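Local coordinates for DNA helicase assembly protein (Enterobacteria phage T4, PDB 1C1K), which loads the replicative helicase onto fork DNA protected by the single-stranded DNA-binding protein and coordinates simultaneous leading- and lagging-strand synthesis, at residues A72-S77 with V97-Y102; G10-D15 with Y66-L71; S18-Y23 with Y57-L62; I2-P7 with K191-I196. All coordinates share one frame; numbering follows the deposited sequence.

Interaction 1. Residues A72-S77 with V97-Y102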
# COMPACT_ATOMS: atom_id res chain seq x y z
N ALA A 72 6.97 8.97 8.52
CA ALA A 72 6.75 8.42 7.19
C ALA A 72 5.81 7.21 7.25
O ALA A 72 4.87 7.10 6.46
CB ALA A 72 8.07 8.02 6.56
N LEU A 73 6.07 6.32 8.20
CA LEU A 73 5.26 5.11 8.37
C LEU A 73 3.82 5.44 8.76
O LEU A 73 2.88 4.80 8.29
CB LEU A 73 5.89 4.19 9.42
CG LEU A 73 7.18 3.49 9.00
CD1 LEU A 73 7.65 2.54 10.10
CD2 LEU A 73 6.94 2.72 7.72
N ILE A 74 3.66 6.44 9.63
CA ILE A 74 2.33 6.86 10.05
C ILE A 74 1.54 7.29 8.81
O ILE A 74 0.41 6.87 8.59
CB ILE A 74 2.40 8.06 11.04
CG1 ILE A 74 2.82 7.58 12.43
CG2 ILE A 74 1.04 8.76 11.13
CD1 ILE A 74 3.33 8.71 13.33
N PHE A 75 2.15 8.14 7.98
CA PHE A 75 1.46 8.62 6.80
C PHE A 75 1.27 7.56 5.73
O PHE A 75 0.18 7.47 5.15
CB PHE A 75 2.18 9.84 6.23
CG PHE A 75 2.17 11.03 7.16
CD1 PHE A 75 3.31 11.82 7.31
CD2 PHE A 75 1.04 11.33 7.92
CE1 PHE A 75 3.33 12.89 8.20
CE2 PHE A 75 1.05 12.40 8.82
CZ PHE A 75 2.19 13.18 8.96
N ILE A 76 2.29 6.75 5.49
CA ILE A 76 2.19 5.70 4.48
C ILE A 76 1.12 4.67 4.86
O ILE A 76 0.22 4.38 4.07
CB ILE A 76 3.54 4.97 4.28
CG1 ILE A 76 4.56 5.92 3.64
CG2 ILE A 76 3.36 3.75 3.36
CD1 ILE A 76 6.00 5.43 3.75
N SER A 77 1.22 4.12 6.06
CA SER A 77 0.24 3.12 6.50
C SER A 77 -1.18 3.63 6.37
O SER A 77 -2.05 2.93 5.84
CB SER A 77 0.51 2.70 7.95
OG SER A 77 0.26 3.76 8.86
N VAL A 97 -3.77 5.69 15.94
CA VAL A 97 -4.32 4.41 16.34
C VAL A 97 -4.14 3.44 15.18
O VAL A 97 -3.66 2.32 15.36
CB VAL A 97 -5.82 4.53 16.67
CG1 VAL A 97 -6.46 3.16 16.68
CG2 VAL A 97 -6.00 5.20 18.02
N PHE A 98 -4.51 3.88 13.98
CA PHE A 98 -4.40 3.04 12.79
C PHE A 98 -2.96 2.62 12.53
O PHE A 98 -2.70 1.47 12.18
CB PHE A 98 -4.95 3.78 11.57
CG PHE A 98 -5.03 2.92 10.34
CD1 PHE A 98 -6.20 2.25 10.02
CD2 PHE A 98 -3.91 2.75 9.52
CE1 PHE A 98 -6.27 1.43 8.90
CE2 PHE A 98 -3.97 1.93 8.40
CZ PHE A 98 -5.15 1.26 8.09
N TYR A 99 -2.03 3.55 12.71
CA TYR A 99 -0.61 3.28 12.49
C TYR A 99 -0.06 2.23 13.46
O TYR A 99 0.69 1.33 13.05
CB TYR A 99 0.17 4.58 12.63
CG TYR A 99 1.60 4.42 13.07
CD1 TYR A 99 2.59 4.02 12.17
CD2 TYR A 99 1.98 4.72 14.37
CE1 TYR A 99 3.92 3.94 12.55
CE2 TYR A 99 3.31 4.64 14.77
CZ TYR A 99 4.28 4.25 13.85
OH TYR A 99 5.60 4.22 14.23
N ARG A 100 -0.40 2.36 14.74
CA ARG A 100 0.08 1.41 15.73
C ARG A 100 -0.37 0.00 15.35
O ARG A 100 0.40 -0.96 15.45
CB ARG A 100 -0.44 1.79 17.12
CG ARG A 100 0.32 2.96 17.76
CD ARG A 100 -0.01 3.13 19.24
NE ARG A 100 -1.27 3.84 19.45
CZ ARG A 100 -1.42 5.16 19.36
NH1 ARG A 100 -0.38 5.93 19.05
NH2 ARG A 100 -2.61 5.71 19.57
N GLU A 101 -1.61 -0.12 14.89
CA GLU A 101 -2.14 -1.41 14.50
C GLU A 101 -1.45 -1.93 13.24
O GLU A 101 -1.20 -3.13 13.10
CB GLU A 101 -3.65 -1.32 14.26
CG GLU A 101 -4.47 -2.37 15.00
CD GLU A 101 -4.61 -3.66 14.22
OE1 GLU A 101 -4.40 -4.74 14.81
OE2 GLU A 101 -4.94 -3.60 13.01
N TYR A 102 -1.13 -1.02 12.32
CA TYR A 102 -0.48 -1.41 11.07
C TYR A 102 1.00 -1.78 11.16
O TYR A 102 1.47 -2.62 10.39
CB TYR A 102 -0.67 -0.31 10.02
CG TYR A 102 -0.81 -0.84 8.61
CD1 TYR A 102 -2.04 -1.31 8.15
CD2 TYR A 102 0.27 -0.87 7.73
CE1 TYR A 102 -2.19 -1.80 6.85
CE2 TYR A 102 0.14 -1.36 6.43
CZ TYR A 102 -1.10 -1.82 5.99
OH TYR A 102 -1.26 -2.27 4.69

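Interaction 2. Residues G10-D15 with Y66-L71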
# COMPACT_ATOMS: atom_id res chain seq x y z
N GLY A 10 16.27 8.89 8.55
CA GLY A 10 15.06 8.56 9.28
C GLY A 10 15.06 8.73 10.79
O GLY A 10 13.99 8.77 11.38
N GLU A 11 16.22 8.82 11.42
CA GLU A 11 16.28 8.98 12.87
C GLU A 11 16.08 10.43 13.31
O GLU A 11 15.93 10.71 14.50
CB GLU A 11 17.62 8.48 13.42
CG GLU A 11 17.84 6.99 13.25
CD GLU A 11 16.75 6.16 13.90
OE1 GLU A 11 16.50 6.36 15.11
OE2 GLU A 11 16.16 5.31 13.21
N ARG A 12 16.07 11.34 12.34
CA ARG A 12 15.92 12.77 12.61
C ARG A 12 14.57 13.24 13.12
O ARG A 12 13.53 12.67 12.81
CB ARG A 12 16.18 13.58 11.33
CG ARG A 12 17.58 13.59 10.80
CD ARG A 12 17.62 14.43 9.52
NE ARG A 12 17.00 13.74 8.40
CZ ARG A 12 16.41 14.34 7.37
NH1 ARG A 12 16.35 15.67 7.30
NH2 ARG A 12 15.89 13.62 6.38
N TYR A 13 14.61 14.31 13.91
CA TYR A 13 13.39 14.94 14.39
C TYR A 13 13.30 16.20 13.53
O TYR A 13 14.32 16.82 13.21
CB TYR A 13 13.49 15.29 15.87
CG TYR A 13 13.37 14.06 16.74
CD1 TYR A 13 14.50 13.45 17.26
CD2 TYR A 13 12.12 13.48 17.00
CE1 TYR A 13 14.41 12.27 18.01
CE2 TYR A 13 12.02 12.29 17.74
CZ TYR A 13 13.17 11.70 18.24
OH TYR A 13 13.10 10.53 18.96
N ILE A 14 12.08 16.55 13.13
CA ILE A 14 11.85 17.71 12.28
C ILE A 14 10.75 18.59 12.86
O ILE A 14 10.11 18.21 13.84
CB ILE A 14 11.48 17.25 10.85
CG1 ILE A 14 10.17 16.44 10.86
CG2 ILE A 14 12.60 16.39 10.29
CD1 ILE A 14 9.72 15.97 9.49
N ASP A 15 10.53 19.77 12.28
CA ASP A 15 9.51 20.66 12.82
C ASP A 15 8.10 20.42 12.26
O ASP A 15 7.91 19.60 11.37
CB ASP A 15 9.93 22.14 12.68
CG ASP A 15 10.05 22.62 11.24
OD1 ASP A 15 9.56 21.94 10.31
OD2 ASP A 15 10.65 23.70 11.04
N TYR A 66 7.59 12.10 17.15
CA TYR A 66 8.07 11.08 16.22
C TYR A 66 9.23 11.42 15.31
O TYR A 66 9.32 12.53 14.79
CB TYR A 66 6.89 10.60 15.36
CG TYR A 66 5.72 10.08 16.18
CD1 TYR A 66 4.63 10.90 16.48
CD2 TYR A 66 5.72 8.77 16.67
CE1 TYR A 66 3.56 10.43 17.24
CE2 TYR A 66 4.66 8.30 17.44
CZ TYR A 66 3.59 9.13 17.72
OH TYR A 66 2.55 8.67 18.50
N LYS A 67 10.11 10.44 15.12
CA LYS A 67 11.26 10.59 14.24
C LYS A 67 10.75 10.53 12.81
O LYS A 67 9.64 10.05 12.56
CB LYS A 67 12.27 9.46 14.46
CG LYS A 67 12.66 9.23 15.90
CD LYS A 67 13.39 7.89 16.04
CE LYS A 67 14.42 7.94 17.15
NZ LYS A 67 15.57 8.84 16.79
N LEU A 68 11.55 11.00 11.87
CA LEU A 68 11.17 11.01 10.46
C LEU A 68 10.68 9.65 9.96
O LEU A 68 9.66 9.57 9.27
CB LEU A 68 12.35 11.49 9.61
CG LEU A 68 12.15 11.47 8.08
CD1 LEU A 68 10.92 12.28 7.71
CD2 LEU A 68 13.39 12.04 7.40
N LYS A 69 11.40 8.58 10.28
CA LYS A 69 11.01 7.25 9.83
C LYS A 69 9.62 6.87 10.37
O LYS A 69 8.80 6.29 9.65
CB LYS A 69 12.05 6.21 10.27
CG LYS A 69 12.22 6.08 11.77
CD LYS A 69 13.29 5.06 12.13
CE LYS A 69 13.13 4.57 13.56
NZ LYS A 69 14.26 3.69 13.98
N GLU A 70 9.35 7.22 11.63
CA GLU A 70 8.06 6.92 12.23
C GLU A 70 6.96 7.77 11.56
O GLU A 70 5.86 7.28 11.27
CB GLU A 70 8.10 7.20 13.73
CG GLU A 70 9.13 6.34 14.48
CD GLU A 70 9.28 6.72 15.94
OE1 GLU A 70 9.52 7.91 16.25
OE2 GLU A 70 9.18 5.81 16.80
N LEU A 71 7.27 9.04 11.30
CA LEU A 71 6.31 9.93 10.66
C LEU A 71 5.96 9.39 9.27
O LEU A 71 4.79 9.35 8.89
CB LEU A 71 6.90 11.34 10.54
CG LEU A 71 7.08 12.09 11.87
CD1 LEU A 71 8.04 13.27 11.69
CD2 LEU A 71 5.73 12.58 12.38
O HOH W 1 15.41 4.33 16.65
O HOH W 2 10.50 9.11 18.57
O HOH W 3 10.04 15.10 14.40

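Interaction 3. Residues S18-Y23 with Y57-L62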
# COMPACT_ATOMS: atom_id res chain seq x y z
N SER A 18 7.50 20.88 8.53
CA SER A 18 8.16 19.81 7.79
C SER A 18 7.33 18.54 7.84
O SER A 18 7.29 17.78 6.86
CB SER A 18 9.57 19.56 8.36
OG SER A 18 10.39 20.70 8.15
N VAL A 19 6.66 18.29 8.96
CA VAL A 19 5.81 17.11 9.08
C VAL A 19 4.65 17.28 8.09
O VAL A 19 4.25 16.34 7.42
CB VAL A 19 5.25 16.96 10.52
CG1 VAL A 19 4.20 15.85 10.57
CG2 VAL A 19 6.38 16.64 11.48
N TYR A 20 4.12 18.50 8.00
CA TYR A 20 3.03 18.77 7.07
C TYR A 20 3.50 18.52 5.64
O TYR A 20 2.76 17.93 4.85
CB TYR A 20 2.55 20.21 7.20
CG TYR A 20 1.71 20.67 6.02
CD1 TYR A 20 0.37 20.33 5.92
CD2 TYR A 20 2.27 21.46 5.01
CE1 TYR A 20 -0.41 20.76 4.84
CE2 TYR A 20 1.52 21.90 3.93
CZ TYR A 20 0.18 21.54 3.85
OH TYR A 20 -0.58 22.00 2.79
N LYS A 21 4.70 18.97 5.30
CA LYS A 21 5.26 18.78 3.96
C LYS A 21 5.41 17.30 3.65
O LYS A 21 5.13 16.86 2.53
CB LYS A 21 6.62 19.46 3.85
CG LYS A 21 6.55 20.98 3.85
CD LYS A 21 7.90 21.60 3.56
CE LYS A 21 7.82 23.11 3.60
NZ LYS A 21 9.17 23.74 3.74
N LEU A 22 5.87 16.53 4.63
CA LEU A 22 6.03 15.09 4.44
C LEU A 22 4.67 14.44 4.16
O LEU A 22 4.53 13.63 3.25
CB LEU A 22 6.66 14.46 5.69
CG LEU A 22 6.89 12.94 5.63
CD1 LEU A 22 8.04 12.62 4.68
CD2 LEU A 22 7.19 12.41 7.03
N TYR A 23 3.66 14.81 4.95
CA TYR A 23 2.33 14.27 4.75
C TYR A 23 1.81 14.59 3.36
O TYR A 23 1.30 13.72 2.65
CB TYR A 23 1.36 14.84 5.79
CG TYR A 23 -0.09 14.76 5.38
CD1 TYR A 23 -0.74 13.53 5.25
CD2 TYR A 23 -0.82 15.91 5.10
CE1 TYR A 23 -2.07 13.46 4.85
CE2 TYR A 23 -2.15 15.85 4.70
CZ TYR A 23 -2.77 14.62 4.58
OH TYR A 23 -4.09 14.56 4.18
N TYR A 57 -1.98 22.28 14.37
CA TYR A 57 -1.58 21.68 15.64
C TYR A 57 -1.30 20.18 15.49
O TYR A 57 -0.46 19.63 16.19
CB TYR A 57 -2.69 21.86 16.70
CG TYR A 57 -3.89 20.96 16.46
CD1 TYR A 57 -3.90 19.64 16.89
CD2 TYR A 57 -4.97 21.42 15.72
CE1 TYR A 57 -4.96 18.79 16.58
CE2 TYR A 57 -6.04 20.58 15.40
CZ TYR A 57 -6.03 19.27 15.83
OH TYR A 57 -7.07 18.43 15.50
N PHE A 58 -2.01 19.52 14.58
CA PHE A 58 -1.83 18.08 14.39
C PHE A 58 -0.40 17.76 13.98
O PHE A 58 0.25 16.87 14.53
CB PHE A 58 -2.81 17.56 13.33
CG PHE A 58 -2.65 16.08 13.01
CD1 PHE A 58 -3.13 15.12 13.89
CD2 PHE A 58 -2.05 15.67 11.83
CE1 PHE A 58 -3.01 13.75 13.59
CE2 PHE A 58 -1.93 14.32 11.51
CZ PHE A 58 -2.41 13.35 12.40
N PHE A 59 0.09 18.51 13.00
CA PHE A 59 1.43 18.30 12.50
C PHE A 59 2.46 18.72 13.54
O PHE A 59 3.53 18.12 13.65
CB PHE A 59 1.59 19.05 11.18
CG PHE A 59 0.53 18.68 10.17
CD1 PHE A 59 -0.61 19.46 10.01
CD2 PHE A 59 0.65 17.50 9.44
CE1 PHE A 59 -1.64 19.06 9.15
CE2 PHE A 59 -0.37 17.09 8.58
CZ PHE A 59 -1.52 17.87 8.43
N GLN A 60 2.12 19.74 14.33
CA GLN A 60 3.02 20.19 15.39
C GLN A 60 3.18 19.08 16.43
O GLN A 60 4.30 18.72 16.81
CB GLN A 60 2.47 21.45 16.06
CG GLN A 60 3.20 21.84 17.34
CD GLN A 60 4.67 22.16 17.12
OE1 GLN A 60 5.52 21.82 17.95
NE2 GLN A 60 4.98 22.80 16.00
N LYS A 61 2.06 18.51 16.89
CA LYS A 61 2.14 17.45 17.89
C LYS A 61 2.96 16.25 17.39
O LYS A 61 3.80 15.72 18.12
CB LYS A 61 0.74 16.99 18.30
CG LYS A 61 -0.02 17.98 19.17
CD LYS A 61 0.75 18.30 20.44
CE LYS A 61 0.67 17.18 21.45
NZ LYS A 61 1.12 17.63 22.79
N LEU A 62 2.73 15.84 16.15
CA LEU A 62 3.47 14.70 15.61
C LEU A 62 4.97 15.01 15.57
O LEU A 62 5.78 14.15 15.89
CB LEU A 62 2.97 14.36 14.21
CG LEU A 62 1.85 13.32 14.13
CD1 LEU A 62 0.68 13.74 14.99
CD2 LEU A 62 1.42 13.17 12.67

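Interaction 4. Residues I2-P7 with K191-I196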
# COMPACT_ATOMS: atom_id res chain seq x y z
N ILE A 2 10.86 -8.12 1.30
CA ILE A 2 10.19 -6.85 1.08
C ILE A 2 10.57 -5.81 2.12
O ILE A 2 10.57 -6.09 3.32
CB ILE A 2 8.65 -7.06 1.06
CG1 ILE A 2 7.94 -5.72 0.87
CG2 ILE A 2 8.20 -7.75 2.34
CD1 ILE A 2 6.44 -5.86 0.58
N LYS A 3 10.88 -4.62 1.65
CA LYS A 3 11.26 -3.51 2.52
C LYS A 3 10.68 -2.22 1.96
O LYS A 3 10.64 -2.03 0.74
CB LYS A 3 12.78 -3.38 2.58
CG LYS A 3 13.37 -3.78 3.91
CD LYS A 3 13.42 -2.60 4.87
CE LYS A 3 14.85 -2.28 5.28
NZ LYS A 3 15.27 -0.91 4.88
N LEU A 4 10.21 -1.36 2.84
CA LEU A 4 9.64 -0.08 2.44
C LEU A 4 10.78 0.90 2.21
O LEU A 4 11.70 1.00 3.04
CB LEU A 4 8.74 0.47 3.54
CG LEU A 4 7.25 0.13 3.53
CD1 LEU A 4 6.63 0.59 2.23
CD2 LEU A 4 7.08 -1.37 3.73
N ARG A 5 10.75 1.60 1.09
CA ARG A 5 11.77 2.60 0.82
C ARG A 5 11.39 3.75 1.76
O ARG A 5 10.21 4.01 1.98
CB ARG A 5 11.70 3.05 -0.65
CG ARG A 5 12.09 1.95 -1.62
CD ARG A 5 12.07 2.42 -3.06
NE ARG A 5 12.60 1.39 -3.96
CZ ARG A 5 11.85 0.49 -4.58
NH1 ARG A 5 10.54 0.48 -4.42
NH2 ARG A 5 12.42 -0.41 -5.37
N MET A 6 12.39 4.41 2.32
CA MET A 6 12.13 5.49 3.27
C MET A 6 12.98 6.72 3.01
O MET A 6 14.03 6.65 2.37
CB MET A 6 12.40 5.00 4.70
CG MET A 6 11.59 3.77 5.10
SD MET A 6 9.92 4.22 5.61
CE MET A 6 10.27 5.12 7.06
N PRO A 7 12.53 7.88 3.50
CA PRO A 7 13.32 9.10 3.30
C PRO A 7 14.66 8.92 4.01
O PRO A 7 14.75 8.20 5.00
CB PRO A 7 12.46 10.19 3.94
CG PRO A 7 11.52 9.47 4.85
CD PRO A 7 11.27 8.14 4.23
N LYS A 191 -0.11 1.04 -7.59
CA LYS A 191 1.10 1.44 -8.29
C LYS A 191 1.93 2.40 -7.44
O LYS A 191 3.16 2.31 -7.43
CB LYS A 191 0.75 2.07 -9.63
CG LYS A 191 0.18 1.06 -10.63
CD LYS A 191 0.31 1.56 -12.07
CE LYS A 191 -0.69 2.67 -12.37
NZ LYS A 191 -2.10 2.21 -12.23
N ALA A 192 1.27 3.30 -6.73
CA ALA A 192 1.99 4.25 -5.89
C ALA A 192 2.75 3.52 -4.78
O ALA A 192 3.93 3.79 -4.55
CB ALA A 192 1.02 5.26 -5.29
N TYR A 193 2.07 2.59 -4.11
CA TYR A 193 2.69 1.82 -3.03
C TYR A 193 3.80 0.93 -3.59
O TYR A 193 4.84 0.74 -2.97
CB TYR A 193 1.63 0.97 -2.34
CG TYR A 193 2.00 0.42 -0.97
CD1 TYR A 193 3.06 0.95 -0.22
CD2 TYR A 193 1.28 -0.64 -0.42
CE1 TYR A 193 3.39 0.44 1.04
CE2 TYR A 193 1.60 -1.17 0.83
CZ TYR A 193 2.65 -0.63 1.55
OH TYR A 193 2.96 -1.17 2.78
N ARG A 194 3.59 0.40 -4.79
CA ARG A 194 4.59 -0.45 -5.42
C ARG A 194 5.91 0.31 -5.62
O ARG A 194 6.99 -0.27 -5.55
CB ARG A 194 4.06 -0.99 -6.76
CG ARG A 194 5.02 -1.89 -7.53
CD ARG A 194 4.34 -2.56 -8.73
NE ARG A 194 3.96 -1.60 -9.76
CZ ARG A 194 3.43 -1.92 -10.95
NH1 ARG A 194 3.23 -3.19 -11.27
NH2 ARG A 194 3.12 -0.97 -11.81
N LYS A 195 5.82 1.61 -5.88
CA LYS A 195 7.01 2.43 -6.09
C LYS A 195 7.88 2.54 -4.84
O LYS A 195 9.11 2.61 -4.93
CB LYS A 195 6.61 3.84 -6.55
CG LYS A 195 6.14 3.89 -8.00
CD LYS A 195 5.90 5.31 -8.46
CE LYS A 195 5.51 5.33 -9.94
NZ LYS A 195 6.33 6.30 -10.72
N ILE A 196 7.26 2.57 -3.66
CA ILE A 196 8.04 2.68 -2.44
C ILE A 196 8.39 1.33 -1.81
O ILE A 196 9.14 1.27 -0.84
CB ILE A 196 7.31 3.56 -1.39
CG1 ILE A 196 5.88 3.09 -1.18
CG2 ILE A 196 7.31 5.02 -1.85
CD1 ILE A 196 5.17 3.82 -0.05

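Interaction 1. Residues A72-S77 with V97-Y102
The ring of Y99 meets helix 68-81 with one face, and I74 lies across that face. The methylene CG1 of I74 sits 3.4 Å from the Y99 ring centroid and only 10° off the ring normal, a close CH-pi contact over the middle of the ring. Two torsions set it up: CG of Y99 is anti to its backbone N (chi1 153°), which carries the ring out toward the other helix, whereas I74 keeps CG1 beside its own backbone N. L73 and S77, one turn of helix apart, meet the edge of the same ring. L73 CB lies near the ring plane, 3.7 Å from Y99 CE1, and S77 OG is at the edge near Y99 CB.

S77 is the next point of contact. Its CB packs against Y102, 3.6 Å from CD2, while its backbone O lies 3.4 Å from F98 CE2. Y102 OH is hydrogen-bonded to E159. The hydroxyl of S77 occupies the crowded position between backbone N and carbonyl carbon, which turns it back over its own helix, 2.9 Å from L73 O and 3.1 Å from I74 O.

Segments 72-77 and 97-102 lie in the N-terminal family region of this alpha-helical protein and cross almost perpendicularly, at 95°, with axes 8.9 Å apart. A single hydroxyl proton at S77 can choose between two intrahelical carbonyls, so the S77 hydroxyl finds its acceptors within its own helix, and the joint between the helices rests on aromatic and aliphatic packing.

Interaction 2. Residues G10-D15 with Y66-L71
Loop 10-15 lies against the N-terminus of helix 68-81, whose N-cap residue is K67, and its carbonyls accept the first N-H groups. R12 O accepts L68 N at 2.8 Å, nearly along its C=O axis, and G10 O accepts K69 N at 2.8 Å through an in-plane lone pair. K67 N donates to E70 OE1 through that oxygen's anti lone pair.

Charge is concentrated at E11, whose side chain bends at chi2 so that two lysines share its carboxylate in a salt-bridge network. Salt bridges link K69 NZ to the syn lone pair of E11 OE2 at 2.6 Å and K67 NZ to E11 OE1 at 3.1 Å, the latter from above the carboxylate plane. K67 NZ also donates to E11 O, so this ammonium bonds two oxygens of one residue, a backbone carbonyl and a carboxylate.

Apolar contacts flank these bonds. The Y13 ring crosses the aliphatic chain of K67, with CZ 3.4 Å from CG, and I14 CD1 meets L71 CD1 tip to tip at 3.9 Å.

Water completes the seam: one molecule accepts from Y13 OH at 3.0 Å and donates to E70 OE1 at 2.8 Å, the oxygen that receives K67 N.

Interaction 3. Residues S18-Y23 with Y57-L62
An aromatic cluster of Y20, Y23 and F59 fills the crossing of helices 16-30 and 56-65, with the F59 ring at its centre. CG of F59 is anti to its carbonyl carbon (chi1 -55°), and the ring projects from its helix onto the backbone of the other, its CD2 reaching to 3.6 Å from Y20 CA. Over one face lies Y20: its CB touches F59 CG at 3.9 Å, and its ring turns an edge toward that face, an edge-to-face pair with centroids 5.4 Å apart and planes at 86°. The opposite face is covered from within its own helix by F58 CD2, so F59 is sandwiched.

Y23, one turn after Y20, comes to the far end of the ring, where its CD2 lies 3.7 Å from F59 CE2; the two planes are inclined obliquely. Both tyrosines hold CG anti to the backbone N.

Within the all-helical N-terminal family region the two segments cross at 105°, their axes 8.7 Å apart. The cluster extends further, since the Y20 ring meets that of Y50 and the Y23 ring that of F75.

Nearer the start of segment 18-23, V19 adds an aliphatic border. Its CG1 approaches the edge of the F59 ring and also rests 4.1 Å from L62 CB, while V19 CB lies 3.8 Å from F59 O.

Interaction 4. Residues I2-P7 with K191-I196
I196 O is the best-held polar atom, gripped by one strong hydrogen bond and one weaker contact. R5 N donates to it at a short 2.5 Å, with an N-H...O angle of 167° and the donor almost on the line of the C=O bond; L4 CA adds a CA-H...O contact at 3.6 Å. The first carbons of the R5 side chain crowd the same oxygen, CB and CG both 3.1 Å from it.

From there the arginine runs extended from CG to NE alongside the backbone of K195 and I196. CG is anti to the carbonyl carbon, and the guanidinium ends with NH1 2.6 Å from K195 O; a weak hydrogen bond joins NH1 to L197 O. R5 O, by contrast, is buried by the contact and has no partner in the model.

L4 supplies the apolar part of the contact. Its CD1 touches Y193 CE1 at 3.5 Å, the two side chains crossing at about a right angle, and lies 4.2 Å from I196 CD1, which itself sits in the plane of the Y193 ring at its edge. The Y193 hydroxyl bonds to E159, and the charged ends of R194 and K195 turn to D165 and D172 and to D35.

Strand 2-4 runs antiparallel to strand 197-199, next in the chain after the helix that carries K191-I196, with K3 bonded to N198 through the backbone. A small two-stranded sheet thus ties the N-terminus to the C-terminal region, a rare beta element in this mainly alpha-helical two-domain fold.

In the fold
Helix 68-81 is shared by interactions 1 and 2, and their centres are 14 Å apart; Y99 OH lies 3.9 Å from E70 CB between them. Interaction 3 packs against the same helix, with F75 CE1 3.7 Å from Y23 CB and L71 CB 3.7 Å from L22 CD2. Interaction 4 closes a chain loop within which the other three are nested. It reaches interaction 2 where M6 CE lies 3.2 Å from K69 O, and interaction 1 where I76 CG2 lies 3.9 Å from I196 CD1. Interactions 3 and 4 do not touch, their nearest atoms being about 5 Å apart. A bound iridium ion lies about 10 Å from the K3 side chain.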